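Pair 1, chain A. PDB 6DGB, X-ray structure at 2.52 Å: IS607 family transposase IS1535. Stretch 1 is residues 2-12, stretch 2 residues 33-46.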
# COMPACT_ATOMS: atom_id res chain seq x y z
N VAL A 2 7.67 17.76 -13.38
CA VAL A 2 7.15 16.48 -13.85
C VAL A 2 8.26 15.47 -13.61
O VAL A 2 9.40 15.71 -13.99
CB VAL A 2 6.68 16.50 -15.35
CG1 VAL A 2 6.12 15.15 -15.80
CG2 VAL A 2 5.65 17.60 -15.60
N VAL A 3 7.93 14.37 -12.91
CA VAL A 3 8.89 13.32 -12.56
C VAL A 3 8.49 12.06 -13.29
O VAL A 3 7.34 11.64 -13.21
CB VAL A 3 9.00 13.07 -11.02
CG1 VAL A 3 10.12 12.08 -10.69
CG2 VAL A 3 9.24 14.36 -10.26
N LEU A 4 9.42 11.48 -14.04
CA LEU A 4 9.15 10.23 -14.70
C LEU A 4 9.75 9.20 -13.77
O LEU A 4 10.88 9.39 -13.31
CB LEU A 4 9.75 10.17 -16.10
CG LEU A 4 9.37 11.29 -17.08
CD1 LEU A 4 9.96 11.01 -18.45
CD2 LEU A 4 7.88 11.47 -17.22
N TYR A 5 8.96 8.17 -13.39
CA TYR A 5 9.40 7.17 -12.43
C TYR A 5 9.23 5.72 -12.94
O TYR A 5 8.15 5.32 -13.37
CB TYR A 5 8.70 7.41 -11.08
CG TYR A 5 9.06 6.42 -10.00
CD1 TYR A 5 10.15 6.63 -9.16
CD2 TYR A 5 8.27 5.30 -9.78
CE1 TYR A 5 10.48 5.72 -8.16
CE2 TYR A 5 8.58 4.38 -8.77
CZ TYR A 5 9.68 4.60 -7.96
OH TYR A 5 9.97 3.70 -6.96
N ALA A 6 10.33 4.94 -12.88
CA ALA A 6 10.45 3.54 -13.30
C ALA A 6 10.87 2.68 -12.13
O ALA A 6 11.77 3.06 -11.38
CB ALA A 6 11.49 3.42 -14.42
N ARG A 7 10.23 1.52 -11.97
CA ARG A 7 10.56 0.57 -10.90
C ARG A 7 10.64 -0.87 -11.40
O ARG A 7 9.93 -1.27 -12.33
CB ARG A 7 9.64 0.67 -9.66
CG ARG A 7 10.21 -0.03 -8.41
CD ARG A 7 9.22 -0.30 -7.30
NE ARG A 7 7.92 -0.77 -7.78
CZ ARG A 7 7.59 -2.04 -7.99
NH1 ARG A 7 8.47 -3.01 -7.73
NH2 ARG A 7 6.39 -2.36 -8.44
N VAL A 8 11.52 -1.64 -10.76
CA VAL A 8 11.75 -3.06 -10.97
C VAL A 8 12.06 -3.74 -9.58
O VAL A 8 12.63 -3.10 -8.69
CB VAL A 8 12.80 -3.22 -12.09
CG1 VAL A 8 13.99 -4.09 -11.71
CG2 VAL A 8 12.15 -3.67 -13.39
N SER A 9 11.60 -4.99 -9.38
CA SER A 9 11.76 -5.74 -8.12
C SER A 9 13.19 -6.21 -7.82
O SER A 9 13.69 -5.98 -6.72
CB SER A 9 10.81 -6.94 -8.06
OG SER A 9 9.48 -6.54 -7.78
N SER A 10 13.81 -6.92 -8.78
CA SER A 10 15.15 -7.48 -8.65
C SER A 10 16.05 -6.91 -9.72
O SER A 10 15.58 -6.65 -10.83
CB SER A 10 15.10 -9.00 -8.79
OG SER A 10 16.38 -9.56 -9.07
N HIS A 11 17.37 -6.80 -9.43
CA HIS A 11 18.31 -6.30 -10.43
C HIS A 11 18.70 -7.40 -11.44
O HIS A 11 19.85 -7.51 -11.86
CB HIS A 11 19.52 -5.59 -9.81
CG HIS A 11 20.11 -4.55 -10.72
ND1 HIS A 11 19.48 -3.33 -10.92
CD2 HIS A 11 21.23 -4.60 -11.47
CE1 HIS A 11 20.25 -2.68 -11.79
NE2 HIS A 11 21.31 -3.40 -12.15
N ASP A 12 17.68 -8.19 -11.82
CA ASP A 12 17.68 -9.24 -12.83
C ASP A 12 16.76 -8.72 -13.96
O ASP A 12 17.02 -8.96 -15.14
CB ASP A 12 17.14 -10.55 -12.25
N LEU A 33 7.19 18.18 -23.16
CA LEU A 33 7.34 18.49 -21.74
C LEU A 33 8.76 18.33 -21.24
O LEU A 33 9.41 17.31 -21.50
CB LEU A 33 6.45 17.57 -20.90
CG LEU A 33 4.97 17.85 -20.92
CD1 LEU A 33 4.24 16.83 -20.10
CD2 LEU A 33 4.66 19.22 -20.36
N GLY A 34 9.20 19.31 -20.47
CA GLY A 34 10.51 19.27 -19.83
C GLY A 34 10.48 18.27 -18.69
O GLY A 34 9.50 18.19 -17.94
N VAL A 35 11.53 17.44 -18.60
CA VAL A 35 11.65 16.44 -17.56
C VAL A 35 12.79 16.80 -16.64
O VAL A 35 13.93 16.96 -17.10
CB VAL A 35 11.74 15.00 -18.09
CG1 VAL A 35 11.87 14.00 -16.95
CG2 VAL A 35 10.54 14.69 -18.97
N GLY A 36 12.44 16.95 -15.36
CA GLY A 36 13.36 17.29 -14.29
C GLY A 36 14.02 16.07 -13.73
O GLY A 36 15.18 16.13 -13.31
N GLN A 37 13.30 14.93 -13.75
CA GLN A 37 13.83 13.68 -13.21
C GLN A 37 13.31 12.38 -13.87
O GLN A 37 12.13 12.04 -13.70
CB GLN A 37 13.59 13.64 -11.68
N VAL A 38 14.20 11.64 -14.60
CA VAL A 38 13.84 10.29 -15.07
C VAL A 38 14.44 9.30 -14.02
O VAL A 38 15.63 9.02 -14.02
CB VAL A 38 14.07 9.97 -16.55
CG1 VAL A 38 15.52 10.14 -16.97
CG2 VAL A 38 13.54 8.58 -16.90
N VAL A 39 13.59 8.90 -13.04
CA VAL A 39 13.99 8.13 -11.86
C VAL A 39 13.79 6.64 -12.01
O VAL A 39 12.66 6.19 -12.15
CB VAL A 39 13.30 8.66 -10.56
CG1 VAL A 39 13.71 7.84 -9.34
CG2 VAL A 39 13.57 10.14 -10.34
N CYS A 40 14.88 5.87 -11.89
CA CYS A 40 14.86 4.41 -11.97
C CYS A 40 15.14 3.87 -10.60
O CYS A 40 16.14 4.26 -9.99
CB CYS A 40 15.89 3.93 -12.98
SG CYS A 40 15.56 4.43 -14.69
N GLU A 41 14.30 2.97 -10.11
CA GLU A 41 14.46 2.38 -8.80
C GLU A 41 14.37 0.86 -8.87
O GLU A 41 13.62 0.32 -9.68
CB GLU A 41 13.35 2.96 -7.89
CG GLU A 41 13.25 2.41 -6.47
CD GLU A 41 13.07 3.45 -5.38
OE1 GLU A 41 12.02 4.13 -5.36
OE2 GLU A 41 13.97 3.57 -4.51
N VAL A 42 15.14 0.17 -7.99
CA VAL A 42 15.09 -1.29 -7.76
C VAL A 42 14.58 -1.45 -6.31
O VAL A 42 15.16 -0.89 -5.37
CB VAL A 42 16.43 -2.04 -8.01
CG1 VAL A 42 16.18 -3.52 -8.29
CG2 VAL A 42 17.22 -1.41 -9.16
N GLY A 43 13.45 -2.11 -6.16
CA GLY A 43 12.83 -2.24 -4.85
C GLY A 43 11.49 -2.93 -4.87
O GLY A 43 10.96 -3.22 -5.95
N SER A 44 10.94 -3.20 -3.66
CA SER A 44 9.69 -3.92 -3.39
C SER A 44 8.45 -3.19 -3.89
O SER A 44 8.31 -1.99 -3.64
CB SER A 44 9.57 -4.17 -1.89
OG SER A 44 8.25 -4.39 -1.43
N GLY A 45 7.53 -3.92 -4.49
CA GLY A 45 6.27 -3.34 -4.93
C GLY A 45 5.34 -3.07 -3.77
O GLY A 45 4.24 -2.54 -3.95
N LEU A 46 5.77 -3.44 -2.55
CA LEU A 46 4.99 -3.33 -1.31
C LEU A 46 5.68 -2.46 -0.24
O LEU A 46 6.20 -2.96 0.75
CB LEU A 46 4.71 -4.74 -0.78
CG LEU A 46 3.83 -5.58 -1.68
CD1 LEU A 46 4.57 -6.76 -2.22
CD2 LEU A 46 2.64 -6.03 -0.97

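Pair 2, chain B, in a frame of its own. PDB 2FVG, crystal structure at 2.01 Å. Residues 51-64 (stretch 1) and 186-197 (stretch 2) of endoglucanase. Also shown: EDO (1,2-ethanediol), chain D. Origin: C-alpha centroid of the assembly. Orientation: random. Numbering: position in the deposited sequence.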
# COMPACT_ATOMS: atom_id res chain seq x y z
N ASP B 51 12.21 -23.74 -10.53
CA ASP B 51 12.56 -23.47 -11.92
C ASP B 51 12.93 -21.99 -12.13
O ASP B 51 12.09 -21.10 -11.99
CB ASP B 51 11.38 -23.91 -12.77
CG ASP B 51 11.63 -23.80 -14.26
OD1 ASP B 51 12.43 -22.94 -14.70
OD2 ASP B 51 10.98 -24.57 -14.99
N SER B 52 14.19 -21.74 -12.47
CA SER B 52 14.66 -20.37 -12.70
C SER B 52 14.58 -19.90 -14.15
O SER B 52 15.16 -18.87 -14.49
CB SER B 52 16.10 -20.23 -12.22
OG SER B 52 16.14 -20.08 -10.82
N SER B 53 13.88 -20.64 -15.00
CA SER B 53 13.81 -20.27 -16.43
C SER B 53 12.81 -19.15 -16.69
O SER B 53 12.84 -18.54 -17.77
CB SER B 53 13.42 -21.46 -17.29
OG SER B 53 12.11 -21.86 -16.99
N LYS B 54 11.91 -18.94 -15.72
CA LYS B 54 10.89 -17.90 -15.76
C LYS B 54 10.85 -17.20 -14.40
O LYS B 54 11.28 -17.75 -13.38
CB LYS B 54 9.52 -18.48 -16.13
CG LYS B 54 9.51 -19.17 -17.50
CD LYS B 54 8.33 -20.11 -17.69
CE LYS B 54 8.42 -20.81 -19.03
NZ LYS B 54 7.35 -21.83 -19.20
N LYS B 55 10.35 -15.97 -14.39
CA LYS B 55 10.29 -15.18 -13.19
C LYS B 55 8.88 -14.64 -12.95
O LYS B 55 8.23 -14.19 -13.89
CB LYS B 55 11.29 -14.05 -13.31
CG LYS B 55 12.74 -14.51 -13.29
CD LYS B 55 13.68 -13.54 -13.96
CE LYS B 55 13.49 -13.59 -15.48
NZ LYS B 55 14.45 -12.67 -16.14
N LEU B 56 8.41 -14.73 -11.71
CA LEU B 56 7.12 -14.17 -11.35
C LEU B 56 7.43 -12.93 -10.54
O LEU B 56 8.32 -12.94 -9.70
CB LEU B 56 6.31 -15.13 -10.49
CG LEU B 56 5.00 -14.67 -9.84
CD1 LEU B 56 3.91 -14.36 -10.83
CD2 LEU B 56 4.51 -15.75 -8.90
N LEU B 57 6.71 -11.86 -10.80
CA LEU B 57 6.87 -10.61 -10.04
C LEU B 57 5.61 -10.37 -9.20
O LEU B 57 4.50 -10.39 -9.74
CB LEU B 57 7.08 -9.47 -11.01
CG LEU B 57 7.02 -8.01 -10.54
CD1 LEU B 57 8.09 -7.70 -9.56
CD2 LEU B 57 7.15 -7.08 -11.75
N VAL B 58 5.75 -10.14 -7.90
CA VAL B 58 4.58 -9.88 -7.04
C VAL B 58 4.86 -8.55 -6.37
O VAL B 58 5.86 -8.42 -5.69
CB VAL B 58 4.39 -11.01 -5.99
CG1 VAL B 58 3.17 -10.73 -5.09
CG2 VAL B 58 4.22 -12.35 -6.69
N SER B 59 4.00 -7.54 -6.55
CA SER B 59 4.34 -6.24 -5.95
C SER B 59 3.29 -5.53 -5.07
O SER B 59 2.09 -5.76 -5.22
CB SER B 59 4.86 -5.29 -7.03
OG SER B 59 3.81 -4.93 -7.88
N ALA B 60 3.76 -4.66 -4.18
CA ALA B 60 2.90 -3.83 -3.33
C ALA B 60 3.57 -2.45 -3.19
O ALA B 60 4.79 -2.36 -3.30
CB ALA B 60 2.70 -4.49 -1.99
N HIS B 61 2.80 -1.40 -2.93
CA HIS B 61 3.34 -0.04 -2.79
C HIS B 61 3.52 0.35 -1.35
O HIS B 61 2.63 0.14 -0.51
CB HIS B 61 2.40 0.98 -3.44
CG HIS B 61 1.63 0.40 -4.58
ND1 HIS B 61 2.23 -0.12 -5.70
CD2 HIS B 61 0.30 0.25 -4.77
CE1 HIS B 61 1.31 -0.56 -6.54
NE2 HIS B 61 0.12 -0.34 -6.00
N MSE B 62 4.67 0.93 -1.07
CA MSE B 62 5.00 1.38 0.26
C MSE B 62 4.53 2.77 0.60
O MSE B 62 4.45 3.11 1.78
CB MSE B 62 6.51 1.36 0.44
CG MSE B 62 7.08 -0.03 0.42
SE MSE B 62 9.02 -0.02 0.87
CE MSE B 62 9.78 0.88 -0.74
N ASP B 63 4.23 3.58 -0.42
CA ASP B 63 3.88 4.98 -0.18
C ASP B 63 2.44 5.25 0.23
O ASP B 63 1.54 4.45 -0.05
CB ASP B 63 4.30 5.89 -1.37
CG ASP B 63 3.60 5.54 -2.68
OD1 ASP B 63 3.43 4.32 -2.98
OD2 ASP B 63 3.25 6.50 -3.42
N GLU B 64 2.23 6.39 0.89
CA GLU B 64 0.90 6.81 1.30
C GLU B 64 0.71 8.30 0.95
O GLU B 64 1.67 8.99 0.64
CB GLU B 64 0.72 6.56 2.81
CG GLU B 64 1.61 7.45 3.69
CD GLU B 64 1.55 7.11 5.18
OE1 GLU B 64 0.46 7.23 5.80
OE2 GLU B 64 2.60 6.75 5.73
N ALA B 186 7.28 -21.96 -7.35
CA ALA B 186 7.50 -22.84 -8.50
C ALA B 186 8.58 -22.24 -9.40
O ALA B 186 9.41 -22.98 -9.91
CB ALA B 186 6.22 -23.07 -9.27
N TYR B 187 8.57 -20.91 -9.55
CA TYR B 187 9.50 -20.15 -10.37
C TYR B 187 10.13 -19.01 -9.57
O TYR B 187 9.55 -18.55 -8.58
CB TYR B 187 8.77 -19.51 -11.60
CG TYR B 187 8.21 -20.54 -12.52
CD1 TYR B 187 9.02 -21.17 -13.45
CD2 TYR B 187 6.88 -20.95 -12.41
CE1 TYR B 187 8.53 -22.17 -14.28
CE2 TYR B 187 6.37 -21.96 -13.23
CZ TYR B 187 7.21 -22.56 -14.17
OH TYR B 187 6.74 -23.56 -15.00
N ASP B 188 11.28 -18.54 -10.01
CA ASP B 188 11.94 -17.44 -9.34
C ASP B 188 10.91 -16.37 -9.12
O ASP B 188 10.30 -15.90 -10.07
CB ASP B 188 13.10 -16.90 -10.17
CG ASP B 188 14.35 -17.74 -10.08
OD1 ASP B 188 14.34 -18.86 -9.49
OD2 ASP B 188 15.38 -17.26 -10.61
N THR B 189 10.70 -16.00 -7.86
CA THR B 189 9.66 -15.02 -7.56
C THR B 189 10.25 -13.81 -6.89
O THR B 189 10.90 -13.93 -5.88
CB THR B 189 8.55 -15.65 -6.67
OG1 THR B 189 7.95 -16.73 -7.39
CG2 THR B 189 7.46 -14.62 -6.33
N TYR B 190 10.04 -12.65 -7.49
CA TYR B 190 10.50 -11.39 -6.91
C TYR B 190 9.34 -10.71 -6.18
O TYR B 190 8.27 -10.50 -6.75
CB TYR B 190 11.02 -10.45 -7.99
CG TYR B 190 12.28 -10.95 -8.65
CD1 TYR B 190 12.23 -11.83 -9.73
CD2 TYR B 190 13.53 -10.52 -8.21
CE1 TYR B 190 13.40 -12.28 -10.34
CE2 TYR B 190 14.70 -10.97 -8.81
CZ TYR B 190 14.63 -11.85 -9.87
OH TYR B 190 15.81 -12.30 -10.46
N PHE B 191 9.54 -10.42 -4.90
CA PHE B 191 8.57 -9.68 -4.11
C PHE B 191 9.08 -8.25 -4.13
O PHE B 191 10.16 -7.95 -3.62
CB PHE B 191 8.46 -10.24 -2.70
CG PHE B 191 7.86 -11.61 -2.65
CD1 PHE B 191 8.65 -12.73 -2.87
CD2 PHE B 191 6.49 -11.78 -2.44
CE1 PHE B 191 8.08 -14.01 -2.84
CE2 PHE B 191 5.92 -13.04 -2.41
CZ PHE B 191 6.71 -14.15 -2.60
N VAL B 192 8.32 -7.36 -4.74
CA VAL B 192 8.76 -5.98 -4.87
C VAL B 192 7.90 -5.01 -4.06
O VAL B 192 6.67 -5.09 -4.10
CB VAL B 192 8.87 -5.58 -6.37
CG1 VAL B 192 9.41 -4.13 -6.53
CG2 VAL B 192 9.82 -6.55 -7.10
N PHE B 193 8.54 -4.08 -3.34
CA PHE B 193 7.85 -3.11 -2.51
C PHE B 193 8.25 -1.78 -3.13
O PHE B 193 9.41 -1.37 -3.07
CB PHE B 193 8.29 -3.25 -1.05
CG PHE B 193 8.05 -4.64 -0.47
CD1 PHE B 193 8.95 -5.66 -0.70
CD2 PHE B 193 6.91 -4.89 0.29
CE1 PHE B 193 8.69 -7.00 -0.17
CE2 PHE B 193 6.64 -6.21 0.82
CZ PHE B 193 7.55 -7.24 0.58
N THR B 194 7.28 -1.12 -3.74
CA THR B 194 7.58 0.00 -4.59
C THR B 194 7.47 1.36 -3.93
O THR B 194 6.86 1.53 -2.88
CB THR B 194 6.69 -0.02 -5.85
OG1 THR B 194 5.34 0.26 -5.47
CG2 THR B 194 6.74 -1.38 -6.53
N VAL B 195 8.02 2.34 -4.62
CA VAL B 195 8.04 3.69 -4.14
C VAL B 195 7.45 4.57 -5.24
O VAL B 195 7.29 4.11 -6.37
CB VAL B 195 9.52 4.12 -3.90
CG1 VAL B 195 10.16 3.28 -2.82
CG2 VAL B 195 10.36 4.07 -5.21
N GLN B 196 7.12 5.81 -4.94
CA GLN B 196 6.79 6.74 -6.02
C GLN B 196 8.10 7.32 -6.56
O GLN B 196 8.94 7.81 -5.79
CB GLN B 196 5.85 7.86 -5.57
CG GLN B 196 5.74 9.00 -6.60
CD GLN B 196 4.51 9.86 -6.41
OE1 GLN B 196 4.60 11.04 -6.05
NE2 GLN B 196 3.33 9.27 -6.63
N GLU B 197 8.29 7.26 -7.87
CA GLU B 197 9.49 7.81 -8.51
C GLU B 197 9.23 9.23 -9.04
O GLU B 197 8.08 9.69 -9.08
CB GLU B 197 9.99 6.88 -9.63
CG GLU B 197 9.21 6.93 -10.96
CD GLU B 197 7.84 6.26 -10.93
OE1 GLU B 197 7.48 5.57 -9.94
OE2 GLU B 197 7.10 6.42 -11.94
C1 EDO D . 8.27 1.08 -9.87
O1 EDO D . 8.37 2.32 -9.16
C2 EDO D . 6.84 0.54 -9.83
O2 EDO D . 6.79 -0.79 -10.36

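Where do the two contacts differ most sharply? They differ at the matched positions Arg A7 and Ser B59, opposite Glu A41 and Val B192. In pair 1 this face carries long polar side chains that reach across: Tyr A5 OH donates a hydrogen bond to Glu A41 OE1 at 2.6 Å, and Arg A7 NH1 donates one to Gly A43 O at 3.1 Å. In pair 2 the positions of Tyr A5 and Glu A41 are taken by Leu B57 and Val B192, and the link becomes apolar, with Leu B57 CD1 only 3.2 Å from Val B192 CG2. Ser B59 stays short; its CB lies 4.1 Å from Val B192 CB, and its hydroxyl is satisfied elsewhere in the structure.

What backbone do these different side chains share? Each pair is two neighbouring parallel strands, with axes 15° apart in pair 1 and 23° in pair 2, and 14 central residues superpose at 0.6 Å RMSD. In a parallel pair the N-H and C=O of every second residue of the first strand point at the second strand, and bond the residues before and after its bridged partner. Leu A4, Ala A6 and Val A8 do this in pair 1, and Leu B56, Val B58 and Ala B60 match them in pair 2. Thus Ala A6 N donates to Val A39 O at 2.7 Å while Glu A41 N donates to Ala A6 O at 2.8 Å; Val B58 N likewise donates to Tyr B190 O, and Val B192 N to Val B58 O, both at 2.8 Å. The intervening residues add CA-H...O contacts, such as Tyr A5 CA to Val A39 O at 3.4 Å.

How is the other face filled? Its matched bridges include Ala A6–Cys A40 with Val B58–Phe B191, and Val A8–Val A42 with Ala B60–Phe B193. At the latter site pair 1 sets valine beside valine, whereas pair 2 sets an alanine beside a phenylalanine. Val A8 CG1 approaches Val A42 CG1 at 4.1 Å, whereas Ala B60 has little side chain to offer and the end of Phe B193 leads away. At the former, both pairs set a smaller residue beside a bulkier one: Ala A6 CB lies 4.2 Å from Cys A40 SG, and in pair 2 Val B58 CB meets Phe B191 CD2 at the same 4.2 Å.

What happens at the ends of the strands? Past the matched Val A42 and Phe B193, Gly A43 corresponds to Thr B194. Both backbone nitrogens bond the first strand: Gly A43 N to Val A8 O and Thr B194 N to Ala B60 O, each at 2.8 Å. The threonine also brings a hydroxyl, and His B61 ND1 and Thr B194 OG1 share a hydrogen bond of 3.1 Å. At the beginning, pair 2 turns a corner at Ser B53 and Lys B54, and before it Asp B51 and Ser B52 also meet the second stretch; Ser B52 OG donates to Asp B188 OD1 at 2.5 Å.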